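Local coordinates for esterase A (PDB 5GKV), which is a penicillin-binding protein homologue of the beta-lactamase family from Caulobacter crescentus that probably acts as an esterase, at residues 219-230 and 362-370; 35-45 and 56-66. All coordinates share one frame; numbering follows the deposited sequence.

Interaction 1 (219-230 and 362-370); sequences ADLMRPTAMPQF and MNKQGNALI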
loop_
_atom_site.group_PDB
_atom_site.type_symbol
_atom_site.label_atom_id
_atom_site.label_comp_id
_atom_site.label_asym_id
_atom_site.label_seq_id
_atom_site.Cartn_x
_atom_site.Cartn_y
_atom_site.Cartn_z
ATOM N N ALA A 219 -9.895 -13.889 -3.300
ATOM C CA ALA A 219 -11.286 -13.458 -3.338
ATOM C C ALA A 219 -11.626 -12.826 -4.678
ATOM O O ALA A 219 -10.797 -12.154 -5.286
ATOM C CB ALA A 219 -11.547 -12.446 -2.220
ATOM N N ASP A 220 -12.859 -13.044 -5.139
ATOM C CA ASP A 220 -13.429 -12.200 -6.185
ATOM C C ASP A 220 -13.481 -10.753 -5.728
ATOM O O ASP A 220 -13.727 -10.459 -4.557
ATOM C CB ASP A 220 -14.878 -12.595 -6.515
ATOM C CG ASP A 220 -15.005 -13.950 -7.157
ATOM O OD1 ASP A 220 -13.997 -14.504 -7.638
ATOM O OD2 ASP A 220 -16.148 -14.449 -7.179
ATOM N N LEU A 221 -13.355 -9.846 -6.680
ATOM C CA LEU A 221 -13.579 -8.435 -6.433
ATOM C C LEU A 221 -14.919 -8.007 -7.014
ATOM O O LEU A 221 -15.381 -8.539 -8.029
ATOM C CB LEU A 221 -12.454 -7.602 -7.048
ATOM C CG LEU A 221 -11.066 -7.896 -6.478
ATOM C CD1 LEU A 221 -10.014 -7.158 -7.279
ATOM C CD2 LEU A 221 -11.035 -7.462 -5.016
ATOM N N MET A 222 -15.551 -7.057 -6.343
ATOM C CA MET A 222 -16.705 -6.360 -6.881
ATOM C C MET A 222 -16.277 -4.931 -7.163
ATOM O O MET A 222 -15.871 -4.210 -6.245
ATOM C CB MET A 222 -17.878 -6.403 -5.911
ATOM C CG MET A 222 -19.159 -5.854 -6.504
ATOM S SD MET A 222 -20.494 -5.921 -5.303
ATOM C CE MET A 222 -19.713 -6.874 -4.006
ATOM N N ARG A 223 -16.350 -4.537 -8.430
ATOM C CA ARG A 223 -15.854 -3.243 -8.854
ATOM C C ARG A 223 -16.793 -2.137 -8.363
ATOM O O ARG A 223 -17.936 -2.400 -7.981
ATOM C CB ARG A 223 -15.689 -3.221 -10.380
ATOM C CG ARG A 223 -16.984 -3.119 -11.210
ATOM C CD ARG A 223 -17.989 -4.273 -10.960
ATOM N NE ARG A 223 -17.321 -5.568 -10.993
ATOM C CZ ARG A 223 -17.818 -6.696 -10.505
ATOM N NH1 ARG A 223 -19.009 -6.726 -9.897
ATOM N NH2 ARG A 223 -17.097 -7.806 -10.599
ATOM N N PRO A 224 -16.310 -0.893 -8.307
ATOM C CA PRO A 224 -17.099 0.168 -7.664
ATOM C C PRO A 224 -18.405 0.435 -8.396
ATOM O O PRO A 224 -18.518 0.231 -9.606
ATOM C CB PRO A 224 -16.170 1.387 -7.723
ATOM C CG PRO A 224 -14.800 0.819 -7.851
ATOM C CD PRO A 224 -14.957 -0.432 -8.669
ATOM N N THR A 225 -19.401 0.898 -7.634
ATOM C CA THR A 225 -20.681 1.281 -8.230
ATOM C C THR A 225 -20.567 2.572 -9.039
ATOM O O THR A 225 -21.309 2.762 -10.011
ATOM C CB THR A 225 -21.753 1.428 -7.138
ATOM O OG1 THR A 225 -21.430 2.531 -6.281
ATOM C CG2 THR A 225 -21.845 0.158 -6.290
ATOM N N ALA A 226 -19.647 3.461 -8.661
ATOM C CA ALA A 226 -19.476 4.740 -9.337
ATOM C C ALA A 226 -18.017 5.161 -9.235
ATOM O O ALA A 226 -17.293 4.716 -8.341
ATOM C CB ALA A 226 -20.392 5.816 -8.740
ATOM N N MET A 227 -17.587 6.021 -10.158
ATOM C CA MET A 227 -16.189 6.426 -10.184
ATOM C C MET A 227 -15.864 7.343 -9.008
ATOM O O MET A 227 -16.730 8.076 -8.519
ATOM C CB MET A 227 -15.845 7.137 -11.491
ATOM C CG MET A 227 -16.215 6.363 -12.754
ATOM S SD MET A 227 -16.449 4.571 -12.562
ATOM C CE MET A 227 -14.789 3.966 -12.194
ATOM N N PRO A 228 -14.626 7.311 -8.528
ATOM C CA PRO A 228 -14.200 8.305 -7.541
ATOM C C PRO A 228 -14.206 9.697 -8.153
ATOM O O PRO A 228 -14.020 9.872 -9.361
ATOM C CB PRO A 228 -12.782 7.857 -7.165
ATOM C CG PRO A 228 -12.330 7.000 -8.311
ATOM C CD PRO A 228 -13.560 6.345 -8.854
ATOM N N GLN A 229 -14.447 10.689 -7.301
ATOM C CA GLN A 229 -14.518 12.086 -7.723
ATOM C C GLN A 229 -13.124 12.698 -7.606
ATOM O O GLN A 229 -12.676 13.057 -6.515
ATOM C CB GLN A 229 -15.547 12.846 -6.888
ATOM C CG GLN A 229 -15.577 14.369 -7.105
ATOM C CD GLN A 229 -15.724 14.783 -8.569
ATOM O OE1 GLN A 229 -16.382 14.104 -9.361
ATOM N NE2 GLN A 229 -15.099 15.905 -8.932
ATOM N N PHE A 230 -12.437 12.818 -8.737
ATOM C CA PHE A 230 -11.134 13.458 -8.747
ATOM C C PHE A 230 -11.278 14.974 -8.676
ATOM O O PHE A 230 -12.378 15.532 -8.740
ATOM C CB PHE A 230 -10.352 13.053 -9.993
ATOM C CG PHE A 230 -9.771 11.684 -9.908
ATOM C CD1 PHE A 230 -8.519 11.486 -9.351
ATOM C CD2 PHE A 230 -10.489 10.582 -10.349
ATOM C CE1 PHE A 230 -7.978 10.213 -9.249
ATOM C CE2 PHE A 230 -9.955 9.306 -10.253
ATOM C CZ PHE A 230 -8.692 9.120 -9.702
ATOM N N MET A 362 -10.807 -5.876 2.171
ATOM C CA MET A 362 -12.160 -6.232 1.753
ATOM C C MET A 362 -12.179 -6.425 0.249
ATOM O O MET A 362 -11.240 -6.050 -0.452
ATOM C CB MET A 362 -13.184 -5.158 2.168
ATOM C CG MET A 362 -13.216 -3.900 1.260
ATOM S SD MET A 362 -11.646 -3.002 0.989
ATOM C CE MET A 362 -11.667 -2.886 -0.801
ATOM N N ASN A 363 -13.277 -6.994 -0.262
ATOM C CA ASN A 363 -13.352 -7.212 -1.699
ATOM C C ASN A 363 -14.476 -6.454 -2.394
ATOM O O ASN A 363 -14.494 -6.428 -3.627
ATOM C CB ASN A 363 -13.445 -8.716 -2.032
ATOM C CG ASN A 363 -14.653 -9.403 -1.413
ATOM O OD1 ASN A 363 -15.353 -8.834 -0.590
ATOM N ND2 ASN A 363 -14.876 -10.664 -1.796
ATOM N N LYS A 364 -15.377 -5.808 -1.664
ATOM C CA LYS A 364 -16.310 -4.865 -2.281
ATOM C C LYS A 364 -15.645 -3.486 -2.358
ATOM O O LYS A 364 -15.371 -2.851 -1.332
ATOM C CB LYS A 364 -17.631 -4.810 -1.524
ATOM C CG LYS A 364 -18.633 -3.817 -2.145
ATOM C CD LYS A 364 -19.975 -3.874 -1.423
ATOM C CE LYS A 364 -20.947 -2.803 -1.935
ATOM N NZ LYS A 364 -21.294 -3.033 -3.373
ATOM N N GLN A 365 -15.378 -3.029 -3.578
ATOM C CA GLN A 365 -14.649 -1.782 -3.783
ATOM C C GLN A 365 -15.591 -0.592 -3.678
ATOM O O GLN A 365 -16.634 -0.561 -4.334
ATOM C CB GLN A 365 -13.963 -1.809 -5.148
ATOM C CG GLN A 365 -12.987 -2.969 -5.270
ATOM C CD GLN A 365 -12.192 -2.956 -6.576
ATOM O OE1 GLN A 365 -12.722 -2.647 -7.641
ATOM N NE2 GLN A 365 -10.916 -3.277 -6.487
ATOM N N GLY A 366 -15.231 0.379 -2.842
ATOM C CA GLY A 366 -15.932 1.644 -2.788
ATOM C C GLY A 366 -15.310 2.632 -3.758
ATOM O O GLY A 366 -14.460 2.291 -4.579
ATOM N N ASN A 367 -15.740 3.887 -3.656
ATOM C CA ASN A 367 -15.186 4.905 -4.542
ATOM C C ASN A 367 -14.439 5.995 -3.777
ATOM O O ASN A 367 -14.233 7.092 -4.312
ATOM C CB ASN A 367 -16.286 5.514 -5.412
ATOM C CG ASN A 367 -17.198 6.436 -4.632
ATOM O OD1 ASN A 367 -17.509 6.182 -3.465
ATOM N ND2 ASN A 367 -17.628 7.525 -5.273
ATOM N N ALA A 368 -14.043 5.728 -2.534
ATOM C CA ALA A 368 -13.171 6.632 -1.795
ATOM C C ALA A 368 -11.725 6.225 -2.051
ATOM O O ALA A 368 -11.329 5.095 -1.746
ATOM C CB ALA A 368 -13.486 6.610 -0.299
ATOM N N LEU A 369 -10.936 7.144 -2.617
ATOM C CA LEU A 369 -9.551 6.815 -2.925
ATOM C C LEU A 369 -8.756 6.538 -1.652
ATOM O O LEU A 369 -7.914 5.632 -1.620
ATOM C CB LEU A 369 -8.924 7.951 -3.733
ATOM C CG LEU A 369 -9.623 8.144 -5.082
ATOM C CD1 LEU A 369 -9.420 9.551 -5.649
ATOM C CD2 LEU A 369 -9.141 7.079 -6.063
ATOM N N ILE A 370 -9.004 7.320 -0.598
ATOM C CA ILE A 370 -8.477 7.055 0.736
ATOM C C ILE A 370 -9.579 7.376 1.735
ATOM O O ILE A 370 -10.547 8.080 1.427
ATOM C CB ILE A 370 -7.204 7.871 1.072
ATOM C CG1 ILE A 370 -7.481 9.367 0.933
ATOM C CG2 ILE A 370 -6.040 7.460 0.173
ATOM C CD1 ILE A 370 -6.255 10.243 1.143
HETATM O O HOH W 1 -18.764 -2.187 -5.236
HETATM O O HOH W 2 -14.567 9.734 -4.409
#
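Met222 and Asn363 meet backbone to backbone: the N of Met222 donates to the O of Asn363 at 3.0 Å, almost straight at 176°. Met222 O then takes the N of Gln365, also at 3.0 Å, making one isolated beta bridge between Met222 and Lys364. It joins the loop before helix 235-241 to the loop leaving strand 356-362 for helix 373-384. Just before this, the amide of Asn363 turns its ND2 onto Asp220 O at 3.0 Å, in the carbonyl plane but bent to 131° at the hydrogen. The chain of Met222 leaves with CG anti to the backbone N (chi1 -172°) and curls at its end, bringing CE across CB and CG of Lys364 at a slant and SD 3.6 Å from NZ. The Pro224 ring crosses the Gln365 side chain obliquely, its CD 3.3 Å from Gln365 OE1. Farther along, Asn367 reaches back to Met227 O through a weak ND2 bond, and Leu369 presses its branches on Pro228 and sets CD1 over one face of the Phe230 ring, 4.2 Å from the centroid, a CH-pi contact.

Two waters fill in: one joins Arg223 O, Gln365 O and Lys364 NZ, the other Gln229 N and Asn367 O. Outside the pair, Asp220 OD2 takes Arg64 N and Leu221 O takes Arg64 NH1, while Asn363 OD1 accepts from Gly42 N and its ND2 also serves Phe61 O. Firm backbone bonds around Met222 thus give way to water, a weak amide bond and apolar packing toward Phe230.

Interaction 2 (35-45 and 56-66); sequences FADGGELGARF and DLMGGFADRKR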
loop_
_atom_site.group_PDB
_atom_site.type_symbol
_atom_site.label_atom_id
_atom_site.label_comp_id
_atom_site.label_asym_id
_atom_site.label_seq_id
_atom_site.Cartn_x
_atom_site.Cartn_y
_atom_site.Cartn_z
ATOM N N PHE A 35 -21.538 -4.503 7.535
ATOM C CA PHE A 35 -22.222 -5.472 6.687
ATOM C C PHE A 35 -23.715 -5.180 6.530
ATOM O O PHE A 35 -24.342 -5.718 5.607
ATOM C CB PHE A 35 -22.017 -6.886 7.239
ATOM C CG PHE A 35 -20.618 -7.404 7.035
ATOM C CD1 PHE A 35 -20.308 -8.177 5.921
ATOM C CD2 PHE A 35 -19.604 -7.088 7.941
ATOM C CE1 PHE A 35 -19.020 -8.654 5.709
ATOM C CE2 PHE A 35 -18.300 -7.541 7.735
ATOM C CZ PHE A 35 -18.002 -8.338 6.613
ATOM N N ALA A 36 -24.289 -4.323 7.377
ATOM C CA ALA A 36 -25.714 -4.015 7.271
ATOM C C ALA A 36 -26.019 -3.239 5.995
ATOM O O ALA A 36 -25.196 -2.463 5.494
ATOM C CB ALA A 36 -26.186 -3.213 8.483
ATOM N N ASP A 37 -27.223 -3.465 5.462
ATOM C CA ASP A 37 -27.713 -2.738 4.284
ATOM C C ASP A 37 -26.753 -2.878 3.100
ATOM O O ASP A 37 -26.501 -1.926 2.357
ATOM C CB ASP A 37 -27.970 -1.261 4.616
ATOM C CG ASP A 37 -28.775 -1.089 5.899
ATOM O OD1 ASP A 37 -28.303 -0.374 6.816
ATOM O OD2 ASP A 37 -29.858 -1.709 5.999
ATOM N N GLY A 38 -26.197 -4.076 2.944
ATOM C CA GLY A 38 -25.340 -4.380 1.808
ATOM C C GLY A 38 -24.080 -3.548 1.699
ATOM O O GLY A 38 -23.666 -3.214 0.583
ATOM N N GLY A 39 -23.441 -3.225 2.824
ATOM C CA GLY A 39 -22.228 -2.425 2.736
ATOM C C GLY A 39 -20.975 -3.184 2.336
ATOM O O GLY A 39 -19.946 -2.559 2.030
ATOM N N GLU A 40 -21.043 -4.514 2.315
ATOM C CA GLU A 40 -19.868 -5.351 2.116
ATOM C C GLU A 40 -20.191 -6.490 1.168
ATOM O O GLU A 40 -21.361 -6.821 0.928
ATOM C CB GLU A 40 -19.377 -5.959 3.448
ATOM C CG GLU A 40 -18.903 -4.940 4.482
ATOM C CD GLU A 40 -17.490 -4.405 4.209
ATOM O OE1 GLU A 40 -17.035 -4.393 3.040
ATOM O OE2 GLU A 40 -16.827 -3.992 5.188
ATOM N N LEU A 41 -19.122 -7.114 0.662
ATOM C CA LEU A 41 -19.194 -8.490 0.176
ATOM C C LEU A 41 -18.538 -9.380 1.230
ATOM O O LEU A 41 -19.233 -10.050 1.995
ATOM C CB LEU A 41 -18.524 -8.636 -1.191
ATOM C CG LEU A 41 -18.496 -10.042 -1.802
ATOM C CD1 LEU A 41 -19.936 -10.606 -1.902
ATOM C CD2 LEU A 41 -17.829 -10.024 -3.179
ATOM N N GLY A 42 -17.208 -9.351 1.315
ATOM C CA GLY A 42 -16.508 -9.953 2.433
ATOM C C GLY A 42 -15.407 -9.030 2.921
ATOM O O GLY A 42 -14.928 -8.151 2.187
ATOM N N ALA A 43 -15.008 -9.230 4.180
ATOM C CA ALA A 43 -13.999 -8.348 4.753
ATOM C C ALA A 43 -13.348 -8.998 5.966
ATOM O O ALA A 43 -13.924 -9.876 6.622
ATOM C CB ALA A 43 -14.602 -6.990 5.146
ATOM N N ARG A 44 -12.151 -8.522 6.272
ATOM C CA ARG A 44 -11.448 -8.927 7.481
ATOM C C ARG A 44 -10.764 -7.698 8.062
ATOM O O ARG A 44 -10.192 -6.879 7.324
ATOM C CB ARG A 44 -10.433 -10.042 7.177
ATOM C CG ARG A 44 -9.850 -10.730 8.413
ATOM C CD ARG A 44 -8.957 -11.888 7.994
ATOM N NE ARG A 44 -8.506 -12.717 9.113
ATOM C CZ ARG A 44 -7.736 -13.792 8.941
ATOM N NH1 ARG A 44 -7.332 -14.127 7.713
ATOM N NH2 ARG A 44 -7.355 -14.509 9.974
ATOM N N PHE A 45 -10.861 -7.544 9.381
ATOM C CA PHE A 45 -10.245 -6.414 10.066
ATOM C C PHE A 45 -9.406 -6.963 11.200
ATOM O O PHE A 45 -9.901 -7.747 12.015
ATOM C CB PHE A 45 -11.267 -5.425 10.633
ATOM C CG PHE A 45 -10.636 -4.270 11.387
ATOM C CD1 PHE A 45 -9.995 -3.243 10.701
ATOM C CD2 PHE A 45 -10.699 -4.204 12.780
ATOM C CE1 PHE A 45 -9.402 -2.171 11.391
ATOM C CE2 PHE A 45 -10.120 -3.135 13.479
ATOM C CZ PHE A 45 -9.473 -2.116 12.785
ATOM N N ASP A 56 -9.312 -9.883 15.299
ATOM C CA ASP A 56 -9.218 -10.435 13.949
ATOM C C ASP A 56 -10.612 -10.943 13.596
ATOM O O ASP A 56 -10.979 -12.059 13.977
ATOM C CB ASP A 56 -8.158 -11.531 13.891
ATOM C CG ASP A 56 -8.107 -12.237 12.547
ATOM O OD1 ASP A 56 -8.562 -11.654 11.542
ATOM O OD2 ASP A 56 -7.603 -13.391 12.502
ATOM N N LEU A 57 -11.393 -10.112 12.911
ATOM C CA LEU A 57 -12.786 -10.417 12.610
ATOM C C LEU A 57 -12.982 -10.618 11.116
ATOM O O LEU A 57 -12.417 -9.878 10.306
ATOM C CB LEU A 57 -13.711 -9.299 13.083
ATOM C CG LEU A 57 -13.817 -9.116 14.592
ATOM C CD1 LEU A 57 -14.643 -7.880 14.849
ATOM C CD2 LEU A 57 -14.445 -10.347 15.239
ATOM N N MET A 58 -13.830 -11.592 10.773
ATOM C CA MET A 58 -14.148 -11.972 9.401
ATOM C C MET A 58 -15.652 -11.903 9.192
ATOM O O MET A 58 -16.419 -12.249 10.091
ATOM C CB MET A 58 -13.667 -13.399 9.110
ATOM C CG MET A 58 -12.140 -13.547 9.045
ATOM S SD MET A 58 -11.662 -15.281 9.201
ATOM C CE MET A 58 -11.998 -15.526 10.958
ATOM N N GLY A 59 -16.088 -11.485 8.001
ATOM C CA GLY A 59 -17.508 -11.517 7.704
ATOM C C GLY A 59 -17.759 -11.668 6.221
ATOM O O GLY A 59 -16.898 -11.347 5.391
ATOM N N GLY A 60 -18.946 -12.199 5.894
ATOM C CA GLY A 60 -19.370 -12.215 4.498
ATOM C C GLY A 60 -18.633 -13.239 3.639
ATOM O O GLY A 60 -18.250 -14.324 4.099
ATOM N N PHE A 61 -18.412 -12.876 2.366
ATOM C CA PHE A 61 -18.129 -13.860 1.323
ATOM C C PHE A 61 -16.913 -13.500 0.488
ATOM O O PHE A 61 -16.643 -12.327 0.210
ATOM C CB PHE A 61 -19.356 -14.029 0.411
ATOM C CG PHE A 61 -20.589 -14.350 1.188
ATOM C CD1 PHE A 61 -21.433 -13.329 1.643
ATOM C CD2 PHE A 61 -20.859 -15.659 1.552
ATOM C CE1 PHE A 61 -22.559 -13.631 2.412
ATOM C CE2 PHE A 61 -21.998 -15.964 2.320
ATOM C CZ PHE A 61 -22.832 -14.940 2.748
ATOM N N ALA A 62 -16.188 -14.549 0.081
ATOM C CA ALA A 62 -15.027 -14.387 -0.786
ATOM C C ALA A 62 -15.433 -14.247 -2.245
ATOM O O ALA A 62 -14.705 -13.635 -3.026
ATOM C CB ALA A 62 -14.089 -15.590 -0.627
ATOM N N ASP A 63 -16.598 -14.776 -2.619
ATOM C CA ASP A 63 -17.009 -14.878 -4.017
ATOM C C ASP A 63 -18.223 -13.994 -4.312
ATOM O O ASP A 63 -19.050 -13.725 -3.432
ATOM C CB ASP A 63 -17.338 -16.336 -4.373
ATOM C CG ASP A 63 -18.547 -16.875 -3.607
ATOM O OD1 ASP A 63 -18.671 -16.612 -2.382
ATOM O OD2 ASP A 63 -19.383 -17.567 -4.229
ATOM N N ARG A 64 -18.329 -13.541 -5.572
ATOM C CA ARG A 64 -19.460 -12.693 -5.949
ATOM C C ARG A 64 -20.794 -13.425 -5.825
ATOM O O ARG A 64 -21.820 -12.783 -5.600
ATOM C CB ARG A 64 -19.285 -12.141 -7.370
ATOM C CG ARG A 64 -18.364 -10.895 -7.440
ATOM C CD ARG A 64 -18.170 -10.392 -8.882
ATOM N NE ARG A 64 -17.617 -11.435 -9.743
ATOM C CZ ARG A 64 -16.323 -11.549 -10.035
ATOM N NH1 ARG A 64 -15.451 -10.682 -9.534
ATOM N NH2 ARG A 64 -15.896 -12.523 -10.829
ATOM N N LYS A 65 -20.801 -14.757 -5.944
ATOM C CA LYS A 65 -22.031 -15.537 -5.795
ATOM C C LYS A 65 -22.482 -15.696 -4.346
ATOM O O LYS A 65 -23.586 -16.208 -4.112
ATOM C CB LYS A 65 -21.861 -16.929 -6.416
ATOM C CG LYS A 65 -21.816 -16.950 -7.934
ATOM C CD LYS A 65 -21.877 -18.380 -8.453
ATOM C CE LYS A 65 -20.973 -18.600 -9.650
ATOM N NZ LYS A 65 -20.996 -20.046 -10.051
ATOM N N ARG A 66 -21.672 -15.262 -3.379
ATOM C CA ARG A 66 -21.992 -15.381 -1.948
ATOM C C ARG A 66 -22.217 -16.835 -1.536
ATOM O O ARG A 66 -23.078 -17.130 -0.705
ATOM C CB ARG A 66 -23.208 -14.526 -1.562
ATOM C CG ARG A 66 -22.962 -13.031 -1.688
ATOM C CD ARG A 66 -24.173 -12.185 -1.257
ATOM N NE ARG A 66 -23.735 -10.806 -1.372
ATOM C CZ ARG A 66 -23.330 -10.059 -0.353
ATOM N NH1 ARG A 66 -23.388 -10.518 0.887
ATOM N NH2 ARG A 66 -22.880 -8.837 -0.585
HETATM O O HOH W 3 -21.779 -9.327 2.892
#
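Arg44 starts with CG trans to the main-chain N (chi1 -168°) and stays extended to NE, while Asp56 likewise swings its carboxylate away from N (chi1 174°), and the two ends meet in a side-on, two-point salt bridge. Arg44 NE donates to OD1 of Asp56 at 2.7 Å and NH2 to OD2 at 2.8 Å, each oxygen using its syn lone pair, with the planes only 20° apart. This grip fixes the guanidinium's rotation; Met58 SD lies over one of its faces, and NH1 goes to Pro72 O.

At the other end Arg66 places NH2 on a lone pair of Glu40 O at 2.9 Å, while CD1 of Leu41 sits 3.5 Å above its guanidinium plane. A water accepts from Arg66 NH1 and lies within bonding distance of Leu41 O, which also receives the N of Phe61 from above its carbonyl plane. Phe35 brings CE1 to 3.3 Å from Gly59 C, close against the Gly59-Gly60 backbone.

Between these ends, paired backbone bonds link Ala43 with Gly59 and Phe45 with Leu57. The axes of strands 42-45 and 56-60 come within 4.8 Å, antiparallel, as a beta hairpin at one side of the central antiparallel sheet of the beta-lactamase and penicillin-binding protein fold.

In the fold
From the N terminus, helix 25-35 leads into strand 42-49, and interaction 2 closes first, a local hairpin with only ten residues between its segments. Interaction 1 opens much later and closes over 131 residues, joining the loop that follows strand 206-208 to the loop that leaves strand 356-362 for helix 373-384. The two are in series, neither nested nor crossed, yet they touch in space with centres about 14 Å apart: the loop after strand 52-60 and the start of strand 42-49 meet the two loops of interaction 1. Strand 356-362 lies beside strand 42-49, so the N-terminal hairpin, the C-terminal part of the sheet and the mid-chain loop are tied together.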